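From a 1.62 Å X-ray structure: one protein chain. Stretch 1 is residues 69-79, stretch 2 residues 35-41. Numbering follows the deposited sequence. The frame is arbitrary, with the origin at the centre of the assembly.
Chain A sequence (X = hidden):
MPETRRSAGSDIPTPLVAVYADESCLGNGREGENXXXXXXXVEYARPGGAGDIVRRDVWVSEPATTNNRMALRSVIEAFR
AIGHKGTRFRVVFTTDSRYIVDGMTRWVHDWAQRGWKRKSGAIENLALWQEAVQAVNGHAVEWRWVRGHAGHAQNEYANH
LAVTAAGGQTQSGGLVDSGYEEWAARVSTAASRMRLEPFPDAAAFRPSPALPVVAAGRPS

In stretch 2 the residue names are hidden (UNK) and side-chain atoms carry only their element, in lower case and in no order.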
# COMPACT_ATOMS: atom_id res chain seq x y z
N ARG A 69 9.55 6.04 -4.16
CA ARG A 69 9.43 4.91 -5.03
C ARG A 69 8.83 3.71 -4.28
O ARG A 69 7.96 3.05 -4.75
CB ARG A 69 10.80 4.49 -5.56
CG ARG A 69 11.28 5.11 -6.85
CD ARG A 69 12.52 4.31 -7.48
NE ARG A 69 12.26 2.91 -7.77
CZ ARG A 69 11.66 2.48 -8.86
NH1 ARG A 69 11.28 3.34 -9.75
NH2 ARG A 69 11.43 1.21 -9.05
N MET A 70 9.34 3.44 -3.10
CA MET A 70 8.86 2.33 -2.33
C MET A 70 7.36 2.47 -1.91
O MET A 70 6.65 1.52 -1.82
CB MET A 70 9.81 1.98 -1.17
CG MET A 70 11.18 1.60 -1.61
SD MET A 70 11.24 0.40 -2.99
CE MET A 70 10.64 -1.03 -2.23
N ALA A 71 6.96 3.68 -1.63
CA ALA A 71 5.59 3.91 -1.31
C ALA A 71 4.73 3.52 -2.52
O ALA A 71 3.75 2.89 -2.36
CB ALA A 71 5.38 5.33 -0.94
N LEU A 72 5.16 3.91 -3.70
CA LEU A 72 4.43 3.52 -4.90
C LEU A 72 4.42 2.01 -5.12
O LEU A 72 3.43 1.46 -5.48
CB LEU A 72 4.87 4.32 -6.13
CG LEU A 72 4.39 5.74 -6.20
CD1 LEU A 72 5.24 6.57 -7.12
CD2 LEU A 72 2.98 5.74 -6.61
N ARG A 73 5.53 1.35 -4.86
CA ARG A 73 5.57 -0.09 -4.97
C ARG A 73 4.63 -0.78 -3.99
O ARG A 73 4.12 -1.82 -4.28
CB ARG A 73 6.98 -0.64 -4.86
CG ARG A 73 7.86 0.02 -5.86
CD ARG A 73 8.86 -0.85 -6.53
NE ARG A 73 8.39 -2.19 -6.82
CZ ARG A 73 9.22 -3.20 -6.86
NH1 ARG A 73 10.49 -2.98 -6.67
NH2 ARG A 73 8.81 -4.43 -7.11
N SER A 74 4.43 -0.17 -2.83
CA SER A 74 3.53 -0.75 -1.87
C SER A 74 2.14 -0.82 -2.47
O SER A 74 1.44 -1.75 -2.27
CB SER A 74 3.55 -0.02 -0.52
OG SER A 74 2.80 1.15 -0.46
N VAL A 75 1.76 0.22 -3.17
CA VAL A 75 0.48 0.18 -3.85
C VAL A 75 0.45 -0.84 -4.97
O VAL A 75 -0.42 -1.64 -5.06
CB VAL A 75 0.16 1.51 -4.48
CG1 VAL A 75 -1.16 1.45 -5.26
CG2 VAL A 75 0.07 2.54 -3.46
N ILE A 76 1.44 -0.79 -5.83
CA ILE A 76 1.44 -1.68 -6.95
C ILE A 76 1.45 -3.12 -6.55
O ILE A 76 0.71 -3.90 -7.04
CB ILE A 76 2.66 -1.44 -7.81
CG1 ILE A 76 2.63 -0.06 -8.40
CG2 ILE A 76 2.77 -2.45 -8.89
CD1 ILE A 76 3.97 0.40 -8.95
N GLU A 77 2.32 -3.47 -5.64
CA GLU A 77 2.38 -4.83 -5.21
C GLU A 77 1.10 -5.30 -4.56
O GLU A 77 0.71 -6.42 -4.72
CB GLU A 77 3.57 -5.11 -4.30
CG GLU A 77 4.85 -4.94 -4.97
CD GLU A 77 5.05 -5.84 -6.16
OE1 GLU A 77 4.69 -6.98 -6.09
OE2 GLU A 77 5.61 -5.39 -7.16
N ALA A 78 0.47 -4.44 -3.79
CA ALA A 78 -0.75 -4.81 -3.12
C ALA A 78 -1.87 -5.12 -4.07
O ALA A 78 -2.51 -6.09 -3.96
CB ALA A 78 -1.20 -3.69 -2.21
N PHE A 79 -2.10 -4.21 -4.96
CA PHE A 79 -3.15 -4.35 -5.92
C PHE A 79 -2.90 -5.43 -6.96
O PHE A 79 -3.82 -5.98 -7.51
CB PHE A 79 -3.53 -3.02 -6.52
CG PHE A 79 -4.33 -2.17 -5.59
CD1 PHE A 79 -5.66 -2.31 -5.51
CD2 PHE A 79 -3.73 -1.29 -4.77
CE1 PHE A 79 -6.35 -1.58 -4.67
CE2 PHE A 79 -4.43 -0.57 -3.92
CZ PHE A 79 -5.73 -0.72 -3.86
N UNK A 35 19.15 1.22 0.48
CA UNK A 35 18.26 0.09 0.30
C UNK A 35 16.89 0.38 0.89
O UNK A 35 16.81 1.11 1.81
c UNK A 35 19.88 -0.36 1.94
c UNK A 35 20.24 0.93 1.40
c UNK A 35 18.96 -1.02 1.07
N UNK A 36 15.85 -0.16 0.29
CA UNK A 36 14.52 0.15 0.70
C UNK A 36 13.55 -1.01 0.58
O UNK A 36 13.83 -1.96 -0.09
N UNK A 37 12.44 -0.89 1.29
CA UNK A 37 11.45 -1.93 1.31
C UNK A 37 10.03 -1.40 1.33
O UNK A 37 9.81 -0.34 1.74
N UNK A 38 9.10 -2.20 0.84
CA UNK A 38 7.68 -1.92 0.94
C UNK A 38 7.01 -3.11 1.62
O UNK A 38 7.25 -4.22 1.25
c UNK A 38 7.07 -1.70 -0.42
N UNK A 39 6.20 -2.83 2.62
CA UNK A 39 5.49 -3.84 3.36
C UNK A 39 3.99 -3.62 3.36
O UNK A 39 3.55 -2.54 3.54
N UNK A 40 3.24 -4.70 3.11
CA UNK A 40 1.80 -4.65 3.09
C UNK A 40 1.15 -5.78 3.89
O UNK A 40 1.47 -6.89 3.69
c UNK A 40 1.95 -3.80 0.80
c UNK A 40 -0.15 -4.66 1.60
c UNK A 40 1.31 -4.79 1.67
N UNK A 41 0.23 -5.44 4.78
CA UNK A 41 -0.61 -6.40 5.45
C UNK A 41 -2.01 -6.32 4.86
O UNK A 41 -2.55 -5.27 4.78
c UNK A 41 -1.68 -6.83 7.78
c UNK A 41 -1.81 -6.24 9.14
c UNK A 41 -1.36 -8.28 7.86
c UNK A 41 -0.68 -6.07 6.92

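Position 35 carries three side-chain carbons, and they close a ring back onto the backbone N. Its CA-to-CB bond points away from the helix, and the ring makes no contact with stretch 1. The closure identifies Pro-35.

Position 36 has no side-chain atoms, and its carbonyl O lies 4.0 Å from CE of Met-70; it is glycine. An ideal CB built on Gly-36 would point toward the helix and come within 3.2 Å of Met-70 CG, a tight approach, so the bare CA of Gly-36 leaves room for the methionine side chain.

Position 37 likewise shows backbone only. The end of Met-70 rests against this backbone, with CE of Met-70 3.6 Å from the carbonyl C of position 37. The lack of side-chain atoms makes it Gly-37. A CB would point away from the helix here, so this contact does not account for its absence.

At position 38 a single carbon follows CA, directed toward the helix. This CB lies 3.5 Å from O of Met-70, 3.9 Å from both N and CB of Ser-74, and 4.1 Å from CE of Met-70. The residue is alanine, and its methyl sits where the two backbones come close: the CA atoms of Ser-74 and Ala-38 are 5.1 Å apart.

Position 39 again lacks side-chain atoms. A CB would point away from stretch 1 and find none of its atoms within 5.5 Å. This is Gly-39.

Position 40 has three carbons, one bearing the other two, and the two outer carbons reach O of Ser-74 and CB of Ala-78. This fork at the first side-chain atom defines valine, in the t rotamer. CG2 of Val-40 approaches O of Ser-74 at 3.7 Å, while its CG1 meets CB of Ala-78 at 4.1 Å.

Position 41 holds four carbons, forked at the second, and they stay beyond contact range of the helix. The pattern is that of leucine, and Leu-41 has chi1 t and chi2 p.

The helix crosses the strand at -34°, with an axial approach of 7.3 Å, and Met-70, Ser-74 and Ala-78, spaced four residues apart, direct their CA-to-CB bonds toward it. Small side chains at Ser-74, Ala-78 and Ala-38 accompany this close packing, whereas Met-70 lies along the glycine backbone. No hydrogen bond joins the stretches. The hydroxyl of Ser-74 instead turns back to its own helix, its OG donating to O of Ala-71 at 2.7 Å. Arg-73 and Glu-77 lead their ends away and pair through a salt bridge, NH2 of Arg-73 to OE2 of Glu-77 at 3.3 Å, leaving a largely apolar contact that buries 302 Å².

Stretch 2 35-41: PGGAGVL
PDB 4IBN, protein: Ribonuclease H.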